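PDB 1W5T: ORC1-type DNA replication protein 2 from Aeropyrum pernix, which binds DNA and ATP and takes part in regulating DNA replication, with an N-terminal AAA+ ATPase domain and a C-terminal winged-helix domain. Local coordinates for residues Glu32-Ile37 with Ile206-His211; Asn40-Gly45 with Glu83-Lys88; Val135-Leu140 with Val177-Phe182. All blocks are in the same frame, centred on the assembly; numbering follows the deposited sequence.

All three contacts belong to the AAA+ ATPase part of the chain and reach one parallel five-stranded sheet. Contacts 1 and 2 share helix 28-43. Contact 1 uses its middle and packs on edge strand 206-212, while contact 2 uses its C-terminal end and packs by edge strand 87-93. Their centres are 16 Å apart. Contact 3 joins the starts of the inner strands 139-145 and 180-186. It lies 9 Å from contact 2 and 19 Å from contact 1, between centres. Along the chain contact 2 closes before contact 3 opens, and contact 1 spans both. Helix 28-43 thus touches segments that belong to, or lead into, both outermost strands.

Contact 1: residues Glu32-Ile37 with Ile206-His211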
ATOM      1  N   GLU A  32      -8.096  14.892  -5.703  1.00 16.88           N
ATOM      2  CA  GLU A  32      -8.452  16.316  -5.631  1.00 17.56           C
ATOM      3  C   GLU A  32      -8.503  16.860  -4.224  1.00 16.90           C
ATOM      4  O   GLU A  32      -8.078  17.988  -3.995  1.00 17.03           O
ATOM      5  CB  GLU A  32      -9.798  16.556  -6.232  1.00 18.10           C
ATOM      6  CG  GLU A  32      -9.951  15.857  -7.544  1.00 23.84           C
ATOM      7  CD  GLU A  32      -9.793  16.773  -8.720  1.00 31.24           C
ATOM      8  OE1 GLU A  32      -8.692  17.376  -8.854  1.00 32.98           O
ATOM      9  OE2 GLU A  32     -10.767  16.843  -9.522  1.00 33.62           O
ATOM     10  N   ALA A  33      -9.016  16.044  -3.302  1.00 15.81           N
ATOM     11  CA  ALA A  33      -9.187  16.424  -1.912  1.00 15.74           C
ATOM     12  C   ALA A  33      -7.850  16.626  -1.265  1.00 15.67           C
ATOM     13  O   ALA A  33      -7.676  17.604  -0.552  1.00 15.63           O
ATOM     14  CB  ALA A  33      -9.995  15.360  -1.125  1.00 14.90           C
ATOM     15  N   LEU A  34      -6.925  15.694  -1.528  1.00 15.25           N
ATOM     16  CA  LEU A  34      -5.564  15.751  -1.035  1.00 15.15           C
ATOM     17  C   LEU A  34      -4.833  16.924  -1.641  1.00 15.23           C
ATOM     18  O   LEU A  34      -4.120  17.635  -0.954  1.00 15.03           O
ATOM     19  CB  LEU A  34      -4.808  14.489  -1.415  1.00 14.53           C
ATOM     20  CG  LEU A  34      -4.722  13.353  -0.425  1.00 16.68           C
ATOM     21  CD1 LEU A  34      -3.808  12.299  -1.047  1.00 18.60           C
ATOM     22  CD2 LEU A  34      -4.177  13.817   0.888  1.00 17.14           C
ATOM     23  N   ALA A  35      -4.977  17.095  -2.949  1.00 15.11           N
ATOM     24  CA  ALA A  35      -4.327  18.216  -3.621  1.00 15.73           C
ATOM     25  C   ALA A  35      -4.788  19.533  -3.014  1.00 15.58           C
ATOM     26  O   ALA A  35      -3.977  20.348  -2.617  1.00 16.13           O
ATOM     27  CB  ALA A  35      -4.608  18.169  -5.101  1.00 14.72           C
ATOM     28  N   ARG A  36      -6.098  19.693  -2.873  1.00 16.78           N
ATOM     29  CA  ARG A  36      -6.703  20.878  -2.247  1.00 17.82           C
ATOM     30  C   ARG A  36      -6.226  21.221  -0.838  1.00 17.26           C
ATOM     31  O   ARG A  36      -6.093  22.393  -0.519  1.00 17.63           O
ATOM     32  CB  ARG A  36      -8.227  20.790  -2.272  1.00 17.98           C
ATOM     33  CG  ARG A  36      -8.903  21.587  -3.375  1.00 22.31           C
ATOM     34  CD  ARG A  36      -8.151  22.862  -3.879  1.00 30.29           C
ATOM     35  NE  ARG A  36      -7.980  22.834  -5.351  1.00 35.54           N
ATOM     36  CZ  ARG A  36      -7.639  23.874  -6.126  1.00 37.99           C
ATOM     37  NH1 ARG A  36      -7.407  25.080  -5.595  1.00 39.84           N
ATOM     38  NH2 ARG A  36      -7.527  23.704  -7.451  1.00 39.13           N
ATOM     39  N   ILE A  37      -5.951  20.231   0.007  1.00 17.33           N
ATOM     40  CA  ILE A  37      -5.466  20.569   1.343  1.00 17.63           C
ATOM     41  C   ILE A  37      -4.143  21.256   1.255  1.00 18.30           C
ATOM     42  O   ILE A  37      -3.938  22.285   1.912  1.00 19.15           O
ATOM     43  CB  ILE A  37      -5.375  19.343   2.216  1.00 18.32           C
ATOM     44  CG1 ILE A  37      -6.783  18.946   2.618  1.00 17.79           C
ATOM     45  CG2 ILE A  37      -4.474  19.580   3.464  1.00 16.36           C
ATOM     46  CD1 ILE A  37      -6.937  17.485   2.649  1.00 19.50           C
ATOM     47  N   ILE A 206      -0.900  14.993  11.646  1.00 24.85           N
ATOM     48  CA  ILE A 206      -1.505  14.502  10.407  1.00 24.55           C
ATOM     49  C   ILE A 206      -2.914  15.014  10.257  1.00 23.78           C
ATOM     50  O   ILE A 206      -3.791  14.648  11.020  1.00 24.37           O
ATOM     51  CB  ILE A 206      -1.488  12.947  10.324  1.00 24.15           C
ATOM     52  CG1 ILE A 206      -0.077  12.428  10.532  1.00 22.87           C
ATOM     53  CG2 ILE A 206      -2.005  12.491   8.959  1.00 24.64           C
ATOM     54  CD1 ILE A 206       0.013  10.927  10.625  1.00 22.90           C
ATOM     55  N   GLY A 207      -3.129  15.876   9.285  1.00 23.16           N
ATOM     56  CA  GLY A 207      -4.411  16.540   9.179  1.00 22.27           C
ATOM     57  C   GLY A 207      -5.478  15.695   8.519  1.00 21.65           C
ATOM     58  O   GLY A 207      -6.648  15.786   8.875  1.00 22.37           O
ATOM     59  N   PHE A 208      -5.077  14.889   7.550  1.00 20.40           N
ATOM     60  CA  PHE A 208      -6.016  14.138   6.725  1.00 19.07           C
ATOM     61  C   PHE A 208      -5.451  12.762   6.430  1.00 17.90           C
ATOM     62  O   PHE A 208      -4.313  12.615   5.950  1.00 17.44           O
ATOM     63  CB  PHE A 208      -6.332  14.911   5.454  1.00 19.45           C
ATOM     64  CG  PHE A 208      -7.503  14.376   4.667  1.00 22.67           C
ATOM     65  CD1 PHE A 208      -8.721  14.095   5.288  1.00 26.48           C
ATOM     66  CD2 PHE A 208      -7.390  14.155   3.300  1.00 24.98           C
ATOM     67  CE1 PHE A 208      -9.800  13.594   4.547  1.00 27.46           C
ATOM     68  CE2 PHE A 208      -8.475  13.680   2.549  1.00 26.30           C
ATOM     69  CZ  PHE A 208      -9.672  13.394   3.172  1.00 24.80           C
ATOM     70  N   LYS A 209      -6.262  11.761   6.741  1.00 16.52           N
ATOM     71  CA  LYS A 209      -5.905  10.362   6.623  1.00 15.99           C
ATOM     72  C   LYS A 209      -6.848   9.808   5.584  1.00 16.02           C
ATOM     73  O   LYS A 209      -8.067   9.990   5.659  1.00 16.47           O
ATOM     74  CB  LYS A 209      -6.067   9.624   7.951  1.00 15.43           C
ATOM     75  CG  LYS A 209      -5.010   9.930   8.939  1.00 16.89           C
ATOM     76  CD  LYS A 209      -5.498   9.720  10.366  1.00 22.23           C
ATOM     77  CE  LYS A 209      -4.602  10.417  11.370  1.00 24.13           C
ATOM     78  NZ  LYS A 209      -5.076  10.222  12.755  1.00 27.51           N
ATOM     79  N   LEU A 210      -6.287   9.127   4.609  1.00 15.02           N
ATOM     80  CA  LEU A 210      -7.081   8.589   3.532  1.00 15.13           C
ATOM     81  C   LEU A 210      -6.871   7.072   3.395  1.00 14.67           C
ATOM     82  O   LEU A 210      -5.747   6.588   3.142  1.00 14.71           O
ATOM     83  CB  LEU A 210      -6.700   9.324   2.234  1.00 15.18           C
ATOM     84  CG  LEU A 210      -7.644   9.240   1.060  1.00 17.91           C
ATOM     85  CD1 LEU A 210      -9.137   9.340   1.516  1.00 19.25           C
ATOM     86  CD2 LEU A 210      -7.278  10.387   0.111  1.00 19.96           C
ATOM     87  N   HIS A 211      -7.949   6.314   3.560  1.00 14.28           N
ATOM     88  CA  HIS A 211      -7.897   4.868   3.491  1.00 14.34           C
ATOM     89  C   HIS A 211      -8.309   4.381   2.099  1.00 14.54           C
ATOM     90  O   HIS A 211      -9.416   4.614   1.646  1.00 14.34           O
ATOM     91  CB  HIS A 211      -8.795   4.296   4.589  1.00 15.19           C
ATOM     92  CG  HIS A 211      -8.968   2.803   4.551  1.00 16.84           C
ATOM     93  ND1 HIS A 211     -10.186   2.205   4.311  1.00 19.77           N
ATOM     94  CD2 HIS A 211      -8.088   1.795   4.724  1.00 17.24           C
ATOM     95  CE1 HIS A 211     -10.044   0.894   4.338  1.00 18.81           C
ATOM     96  NE2 HIS A 211      -8.776   0.620   4.574  1.00 18.37           N
TER
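Phe208 is the first residue of segment 206-211 to meet the helix, and it touches three of its side chains. Its CB points toward helix 32-37, and CG stands anti to the backbone N (chi1 -168°). Ile37 comes closest. Its CD1 methyl lies 3.4 Å from Phe208 CD2, and the two side chains cross at about a right angle. Leu34 crosses the Phe208 side chain obliquely. Its CD2 sits at the edge of the ring, near the ring plane, 4.0 Å from Phe208 CD2. Ala33 adds a looser contact, with its CB 4.3 Å from Phe208 CE2. The next residue, Lys209, points away from the helix, and its NZ forms a salt bridge with Glu203. Leu210 returns to the helix side, as alternation along a strand requires. Its CD2 methyl meets Leu34 at two atoms, 4.0 Å from CG and 4.1 Å from CD1. Leu34 therefore touches both residues: CD2 meets Phe208, and CG with CD1 meets Leu210.

No hydrogen bond links the two segments, and the contact is wholly apolar. Leu34 and Ile37 also touch Asn52 of strand 51-56, the neighbour of strand 206-212 in the sheet. The helix segment runs nearly antiparallel to the strand segment, at 170°, with 10.2 Å between the axes. The side chain of Leu210 is about 11 Å from the bound nucleotide analogue. This is helix-on-sheet packing in the alpha/beta core of a P-loop AAA+ ATPase, where an N-terminal helix lies over the edge of the parallel sheet.

Contact 2: residues Asn40-Gly45 with Glu83-Lys88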
ATOM      1  N   ASN A  40      -4.804  24.852  -0.734  1.00 20.55           N
ATOM      2  CA  ASN A  40      -5.458  25.808   0.164  1.00 21.69           C
ATOM      3  C   ASN A  40      -4.481  26.618   1.026  1.00 22.13           C
ATOM      4  O   ASN A  40      -4.631  27.828   1.156  1.00 22.15           O
ATOM      5  CB  ASN A  40      -6.425  25.085   1.137  1.00 20.96           C
ATOM      6  CG  ASN A  40      -7.692  24.636   0.483  1.00 20.86           C
ATOM      7  OD1 ASN A  40      -8.447  23.870   1.079  1.00 22.75           O
ATOM      8  ND2 ASN A  40      -7.958  25.111  -0.734  1.00 20.01           N
ATOM      9  N   ARG A  41      -3.547  25.914   1.677  1.00 22.89           N
ATOM     10  CA  ARG A  41      -2.476  26.542   2.458  1.00 23.66           C
ATOM     11  C   ARG A  41      -1.569  27.362   1.521  1.00 24.08           C
ATOM     12  O   ARG A  41      -1.216  28.485   1.820  1.00 24.44           O
ATOM     13  CB  ARG A  41      -1.694  25.463   3.207  1.00 23.47           C
ATOM     14  CG  ARG A  41      -0.567  25.955   4.084  1.00 25.39           C
ATOM     15  CD  ARG A  41      -0.814  25.940   5.611  1.00 28.56           C
ATOM     16  NE  ARG A  41      -1.745  24.949   6.097  1.00 29.25           N
ATOM     17  CZ  ARG A  41      -2.357  24.923   7.268  1.00 31.00           C
ATOM     18  NH1 ARG A  41      -3.139  23.883   7.508  1.00 29.63           N
ATOM     19  NH2 ARG A  41      -2.231  25.894   8.184  1.00 32.15           N
ATOM     20  N   LEU A  42      -1.237  26.809   0.357  1.00 24.46           N
ATOM     21  CA  LEU A  42      -0.241  27.424  -0.497  1.00 24.79           C
ATOM     22  C   LEU A  42      -0.775  28.620  -1.275  1.00 24.63           C
ATOM     23  O   LEU A  42      -0.096  29.606  -1.409  1.00 24.34           O
ATOM     24  CB  LEU A  42       0.319  26.365  -1.434  1.00 24.49           C
ATOM     25  CG  LEU A  42       1.693  26.377  -2.086  1.00 25.18           C
ATOM     26  CD1 LEU A  42       1.466  26.277  -3.589  1.00 25.45           C
ATOM     27  CD2 LEU A  42       2.588  27.540  -1.678  1.00 24.57           C
ATOM     28  N   LEU A  43      -1.974  28.496  -1.820  1.00 25.57           N
ATOM     29  CA  LEU A  43      -2.562  29.544  -2.645  1.00 26.53           C
ATOM     30  C   LEU A  43      -3.120  30.713  -1.796  1.00 26.82           C
ATOM     31  O   LEU A  43      -3.474  31.746  -2.333  1.00 26.66           O
ATOM     32  CB  LEU A  43      -3.656  28.964  -3.520  1.00 26.43           C
ATOM     33  CG  LEU A  43      -3.317  28.623  -4.960  1.00 27.39           C
ATOM     34  CD1 LEU A  43      -1.824  28.297  -5.221  1.00 27.57           C
ATOM     35  CD2 LEU A  43      -4.194  27.490  -5.403  1.00 28.09           C
ATOM     36  N   SER A  44      -3.164  30.531  -0.476  1.00 26.97           N
ATOM     37  CA  SER A  44      -3.529  31.598   0.448  1.00 26.91           C
ATOM     38  C   SER A  44      -2.318  32.253   1.143  1.00 27.22           C
ATOM     39  O   SER A  44      -2.495  32.922   2.168  1.00 27.63           O
ATOM     40  CB  SER A  44      -4.466  31.049   1.504  1.00 26.87           C
ATOM     41  OG  SER A  44      -3.738  30.563   2.612  1.00 27.14           O
ATOM     42  N   GLY A  45      -1.106  32.051   0.606  1.00 27.02           N
ATOM     43  CA  GLY A  45       0.096  32.732   1.093  1.00 26.49           C
ATOM     44  C   GLY A  45       0.660  32.187   2.391  1.00 26.72           C
ATOM     45  O   GLY A  45       1.602  32.733   2.953  1.00 26.68           O
ATOM     46  N   GLU A  83      -0.365  29.609 -10.923  1.00 26.83           N
ATOM     47  CA  GLU A  83      -0.191  30.814 -10.113  1.00 27.37           C
ATOM     48  C   GLU A  83       1.299  31.240  -9.991  1.00 26.81           C
ATOM     49  O   GLU A  83       1.656  32.135  -9.217  1.00 25.97           O
ATOM     50  CB  GLU A  83      -0.792  30.576  -8.733  1.00 27.87           C
ATOM     51  CG  GLU A  83      -2.212  30.003  -8.755  1.00 32.20           C
ATOM     52  CD  GLU A  83      -3.261  31.007  -9.234  1.00 38.61           C
ATOM     53  OE1 GLU A  83      -4.347  30.569  -9.706  1.00 40.00           O
ATOM     54  OE2 GLU A  83      -2.998  32.236  -9.138  1.00 39.54           O
ATOM     55  N   GLY A  84       2.154  30.567 -10.759  1.00 26.11           N
ATOM     56  CA  GLY A  84       3.557  30.898 -10.842  1.00 26.21           C
ATOM     57  C   GLY A  84       4.460  30.547  -9.662  1.00 26.23           C
ATOM     58  O   GLY A  84       5.549  31.110  -9.573  1.00 26.15           O
ATOM     59  N   LEU A  85       4.048  29.615  -8.795  1.00 25.74           N
ATOM     60  CA  LEU A  85       4.724  29.375  -7.510  1.00 25.28           C
ATOM     61  C   LEU A  85       6.071  28.562  -7.421  1.00 25.59           C
ATOM     62  O   LEU A  85       7.055  29.042  -6.734  1.00 25.84           O
ATOM     63  CB  LEU A  85       3.710  28.887  -6.485  1.00 24.81           C
ATOM     64  CG  LEU A  85       2.909  30.088  -5.957  1.00 24.62           C
ATOM     65  CD1 LEU A  85       1.762  29.681  -5.087  1.00 21.61           C
ATOM     66  CD2 LEU A  85       3.800  31.046  -5.192  1.00 22.93           C
ATOM     67  N   THR A  86       6.095  27.388  -8.089  1.00 23.45           N
ATOM     68  CA  THR A  86       7.178  26.354  -8.069  1.00 22.00           C
ATOM     69  C   THR A  86       7.200  25.334  -6.905  1.00 21.08           C
ATOM     70  O   THR A  86       7.794  25.575  -5.850  1.00 21.80           O
ATOM     71  CB  THR A  86       8.642  26.855  -8.377  1.00 21.99           C
ATOM     72  OG1 THR A  86       8.663  27.769  -9.474  1.00 21.98           O
ATOM     73  CG2 THR A  86       9.515  25.677  -8.932  1.00 22.49           C
ATOM     74  N   VAL A  87       6.568  24.179  -7.097  1.00 18.74           N
ATOM     75  CA  VAL A  87       6.713  23.135  -6.112  1.00 17.02           C
ATOM     76  C   VAL A  87       7.432  21.935  -6.705  1.00 16.14           C
ATOM     77  O   VAL A  87       7.052  21.412  -7.757  1.00 14.90           O
ATOM     78  CB  VAL A  87       5.398  22.800  -5.269  1.00 17.68           C
ATOM     79  CG1 VAL A  87       4.254  23.785  -5.513  1.00 17.31           C
ATOM     80  CG2 VAL A  87       4.954  21.357  -5.397  1.00 17.79           C
ATOM     81  N   LYS A  88       8.511  21.565  -6.029  1.00 14.81           N
ATOM     82  CA  LYS A  88       9.263  20.391  -6.362  1.00 15.69           C
ATOM     83  C   LYS A  88       8.712  19.212  -5.624  1.00 14.94           C
ATOM     84  O   LYS A  88       8.085  19.348  -4.585  1.00 13.72           O
ATOM     85  CB  LYS A  88      10.764  20.544  -6.036  1.00 16.93           C
ATOM     86  CG  LYS A  88      11.231  21.940  -5.585  1.00 19.53           C
ATOM     87  CD  LYS A  88      12.314  22.512  -6.518  1.00 18.78           C
ATOM     88  CE  LYS A  88      13.683  21.745  -6.455  1.00 16.65           C
ATOM     89  NZ  LYS A  88      14.270  21.523  -7.886  1.00 14.17           N
TER
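Leu42 and Leu85 reach toward each other tip to tip, and Leu85 CD1 is the atom at the middle of the contact. It lies 3.7 Å from Leu42 CD1 and 3.8 Å from Leu43 CD1, so one methyl is met by two successive leucines of segment 40-45. The Leu42 side chain has its CG anti to the backbone N (chi1 -154°) and points toward segment 83-88. Its CD1 also comes within 4.2 Å of Val87 CG1, at the start of strand 87-93. The end of the Leu43 side chain comes nearer to segment 83-88 than its CB bond would suggest. There its CD1 lies 3.9 Å from Glu83 CG, and the two side chains cross at about a right angle. Glu83 takes part through this methylene of its bent chain.

Further out, helix 65-82 and strand 139-145 complete the surroundings. Ala80 and Tyr139 each touch Leu42, Leu85 and Val87. The backbone of Thr86 and Lys88 is hydrogen-bonded to Tyr139, which ties this segment to the neighbouring strand. Both chain segments turn where a helix stops. Gly45, with positive phi, is the C-prime residue of a Schellman motif that ends helix 28-43. Gly84 has the same role at the end of helix 65-82, and Leu85 follows it directly. Arg41 turns elsewhere and makes a salt bridge with Asp50.

No hydrogen bond or salt bridge crosses between the segments. Attraction across them probably comes mainly from dispersion and from burying hydrocarbon. Leu42 and Val87 are buried, while Leu43 and Glu83 are exposed, so the contact grades from interior to surface and leaves the Glu83 carboxylate outside the apolar pairing.

Contact 3: residues Val135-Leu140 with Val177-Phe182; sequences VENHYL and VNRIGF
Arg179 reaches across Tyr139 to Asn137 where two neighbouring strands of the parallel AAA+ sheet begin. Its chain is extended from CG to NE, and the side chain crosses those of Tyr139 and Asn137 at a slant. There NH1 lies over one face of the Tyr139 ring, offset toward the rim, 3.6 Å from Tyr139 CZ. The ring and guanidinium planes are 38° apart, and the cation-pi attraction is weak at most. NH1 also donates a hydrogen bond of 3.0 Å to Asn137 OD1. The amide and guanidinium planes are perpendicular here. Asn137 has positive phi and closes a Schellman motif at the end of helix 122-136.

Val177 CG1 sits over the centre of one guanidinium face and lies 4.1 Å from Tyr139 CE2. Asp175 holds the other terminal nitrogen, NH2, in a salt bridge. Leu140 and Ile180 form a parallel bridge, with both side chains on the same face of the sheet, where Leu133 of helix 122-136 touches them. Two backbone bonds flank Ile180. Leu140 N donates to Arg179 O at 2.8 Å, and Gly181 N donates to Leu140 O at 3.0 Å.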
ATOM      1  N   VAL A 135      16.321  30.456  -0.724  1.00 13.98           N
ATOM      2  CA  VAL A 135      17.105  31.154  -1.750  1.00 14.77           C
ATOM      3  C   VAL A 135      16.363  31.151  -3.089  1.00 15.39           C
ATOM      4  O   VAL A 135      16.162  32.196  -3.715  1.00 16.10           O
ATOM      5  CB  VAL A 135      18.552  30.647  -1.842  1.00 14.81           C
ATOM      6  CG1 VAL A 135      19.256  31.183  -3.090  1.00 13.70           C
ATOM      7  CG2 VAL A 135      19.293  31.042  -0.555  1.00 13.25           C
ATOM      8  N   GLU A 136      15.847  29.988  -3.428  1.00 15.57           N
ATOM      9  CA  GLU A 136      15.292  29.717  -4.735  1.00 15.79           C
ATOM     10  C   GLU A 136      13.875  30.183  -4.916  1.00 15.20           C
ATOM     11  O   GLU A 136      13.424  30.382  -6.050  1.00 15.64           O
ATOM     12  CB  GLU A 136      15.318  28.202  -4.960  1.00 16.44           C
ATOM     13  CG  GLU A 136      16.714  27.652  -5.062  1.00 19.87           C
ATOM     14  CD  GLU A 136      17.213  27.708  -6.478  1.00 25.67           C
ATOM     15  OE1 GLU A 136      18.353  27.250  -6.706  1.00 27.20           O
ATOM     16  OE2 GLU A 136      16.438  28.200  -7.353  1.00 30.24           O
ATOM     17  N   ASN A 137      13.186  30.363  -3.801  1.00 14.32           N
ATOM     18  CA  ASN A 137      11.765  30.652  -3.794  1.00 14.83           C
ATOM     19  C   ASN A 137      10.983  29.456  -4.316  1.00 14.02           C
ATOM     20  O   ASN A 137      10.108  29.601  -5.152  1.00 13.86           O
ATOM     21  CB  ASN A 137      11.432  31.940  -4.566  1.00 15.16           C
ATOM     22  CG  ASN A 137      10.027  32.441  -4.289  1.00 17.89           C
ATOM     23  OD1 ASN A 137       9.289  31.878  -3.446  1.00 19.23           O
ATOM     24  ND2 ASN A 137       9.633  33.484  -5.009  1.00 16.42           N
ATOM     25  N   HIS A 138      11.338  28.274  -3.818  1.00 12.77           N
ATOM     26  CA  HIS A 138      10.691  27.047  -4.184  1.00 12.13           C
ATOM     27  C   HIS A 138       9.940  26.430  -2.967  1.00 13.06           C
ATOM     28  O   HIS A 138      10.260  26.676  -1.787  1.00 13.23           O
ATOM     29  CB  HIS A 138      11.757  26.050  -4.665  1.00 11.71           C
ATOM     30  CG  HIS A 138      12.350  26.343  -5.997  1.00 10.00           C
ATOM     31  ND1 HIS A 138      13.415  25.620  -6.504  1.00 11.71           N
ATOM     32  CD2 HIS A 138      12.054  27.277  -6.932  1.00 10.64           C
ATOM     33  CE1 HIS A 138      13.730  26.079  -7.706  1.00  7.64           C
ATOM     34  NE2 HIS A 138      12.912  27.084  -7.996  1.00  9.18           N
ATOM     35  N   TYR A 139       8.969  25.580  -3.252  1.00 13.20           N
ATOM     36  CA  TYR A 139       8.334  24.752  -2.225  1.00 13.00           C
ATOM     37  C   TYR A 139       8.641  23.253  -2.506  1.00 13.50           C
ATOM     38  O   TYR A 139       8.931  22.875  -3.643  1.00 14.50           O
ATOM     39  CB  TYR A 139       6.851  25.020  -2.261  1.00 12.79           C
ATOM     40  CG  TYR A 139       6.549  26.482  -2.062  1.00 12.77           C
ATOM     41  CD1 TYR A 139       6.570  27.408  -3.147  1.00 13.73           C
ATOM     42  CD2 TYR A 139       6.274  26.958  -0.799  1.00  9.76           C
ATOM     43  CE1 TYR A 139       6.308  28.777  -2.924  1.00 13.90           C
ATOM     44  CE2 TYR A 139       6.003  28.296  -0.570  1.00 14.87           C
ATOM     45  CZ  TYR A 139       6.008  29.192  -1.610  1.00 16.36           C
ATOM     46  OH  TYR A 139       5.709  30.508  -1.293  1.00 21.06           O
ATOM     47  N   LEU A 140       8.619  22.418  -1.476  1.00 13.01           N
ATOM     48  CA  LEU A 140       8.981  21.014  -1.638  1.00 12.26           C
ATOM     49  C   LEU A 140       7.914  20.152  -0.997  1.00 12.23           C
ATOM     50  O   LEU A 140       7.643  20.253   0.184  1.00 12.48           O
ATOM     51  CB  LEU A 140      10.351  20.736  -1.012  1.00 12.46           C
ATOM     52  CG  LEU A 140      10.937  19.310  -0.952  1.00 13.69           C
ATOM     53  CD1 LEU A 140      11.439  18.785  -2.330  1.00 12.38           C
ATOM     54  CD2 LEU A 140      12.026  19.212   0.098  1.00 12.18           C
ATOM     55  N   VAL A 177       8.525  31.823   5.808  1.00 20.58           N
ATOM     56  CA  VAL A 177       7.678  31.099   4.867  1.00 19.92           C
ATOM     57  C   VAL A 177       7.980  29.577   4.998  1.00 18.89           C
ATOM     58  O   VAL A 177       9.106  29.132   4.743  1.00 18.22           O
ATOM     59  CB  VAL A 177       7.867  31.619   3.390  1.00 20.25           C
ATOM     60  CG1 VAL A 177       6.952  30.922   2.423  1.00 20.84           C
ATOM     61  CG2 VAL A 177       7.575  33.125   3.277  1.00 21.85           C
ATOM     62  N   ASN A 178       6.987  28.808   5.455  1.00 18.11           N
ATOM     63  CA  ASN A 178       7.039  27.337   5.499  1.00 17.17           C
ATOM     64  C   ASN A 178       7.045  26.767   4.076  1.00 16.77           C
ATOM     65  O   ASN A 178       6.113  27.047   3.294  1.00 16.30           O
ATOM     66  CB  ASN A 178       5.822  26.798   6.243  1.00 16.91           C
ATOM     67  CG  ASN A 178       5.745  27.287   7.709  1.00 18.64           C
ATOM     68  OD1 ASN A 178       6.726  27.753   8.286  1.00 20.36           O
ATOM     69  ND2 ASN A 178       4.577  27.178   8.294  1.00 16.15           N
ATOM     70  N   ARG A 179       8.046  25.950   3.734  1.00 15.72           N
ATOM     71  CA  ARG A 179       8.183  25.513   2.336  1.00 15.92           C
ATOM     72  C   ARG A 179       8.302  24.014   2.123  1.00 15.72           C
ATOM     73  O   ARG A 179       8.724  23.585   1.054  1.00 16.25           O
ATOM     74  CB  ARG A 179       9.391  26.197   1.681  1.00 16.43           C
ATOM     75  CG  ARG A 179       9.464  27.687   1.887  1.00 15.94           C
ATOM     76  CD  ARG A 179      10.503  28.304   1.000  1.00 18.80           C
ATOM     77  NE  ARG A 179      10.496  29.741   1.064  1.00 17.57           N
ATOM     78  CZ  ARG A 179       9.996  30.564   0.180  1.00 20.35           C
ATOM     79  NH1 ARG A 179       9.403  30.161  -0.953  1.00 20.32           N
ATOM     80  NH2 ARG A 179      10.107  31.859   0.454  1.00 22.07           N
ATOM     81  N   ILE A 180       7.937  23.225   3.129  1.00 15.42           N
ATOM     82  CA  ILE A 180       8.030  21.756   3.044  1.00 14.98           C
ATOM     83  C   ILE A 180       6.750  21.122   3.572  1.00 14.80           C
ATOM     84  O   ILE A 180       6.365  21.371   4.721  1.00 15.91           O
ATOM     85  CB  ILE A 180       9.217  21.184   3.860  1.00 14.35           C
ATOM     86  CG1 ILE A 180      10.541  21.836   3.479  1.00 13.14           C
ATOM     87  CG2 ILE A 180       9.362  19.680   3.570  1.00 14.49           C
ATOM     88  CD1 ILE A 180      11.656  21.358   4.330  1.00 12.09           C
ATOM     89  N   GLY A 181       6.089  20.318   2.748  1.00 13.56           N
ATOM     90  CA  GLY A 181       4.974  19.521   3.220  1.00 12.65           C
ATOM     91  C   GLY A 181       5.238  18.049   2.976  1.00 12.23           C
ATOM     92  O   GLY A 181       6.205  17.685   2.317  1.00 12.73           O
ATOM     93  N   PHE A 182       4.355  17.200   3.487  1.00 11.79           N
ATOM     94  CA  PHE A 182       4.571  15.769   3.490  1.00 11.44           C
ATOM     95  C   PHE A 182       3.350  14.995   3.130  1.00 10.69           C
ATOM     96  O   PHE A 182       2.264  15.338   3.526  1.00 11.59           O
ATOM     97  CB  PHE A 182       5.010  15.311   4.871  1.00 11.48           C
ATOM     98  CG  PHE A 182       6.380  15.751   5.231  1.00 10.17           C
ATOM     99  CD1 PHE A 182       6.559  16.849   6.026  1.00  8.84           C
ATOM    100  CD2 PHE A 182       7.493  15.054   4.783  1.00  9.08           C
ATOM    101  CE1 PHE A 182       7.824  17.255   6.393  1.00 10.67           C
ATOM    102  CE2 PHE A 182       8.777  15.491   5.119  1.00  8.95           C
ATOM    103  CZ  PHE A 182       8.929  16.591   5.934  1.00  9.76           C
TER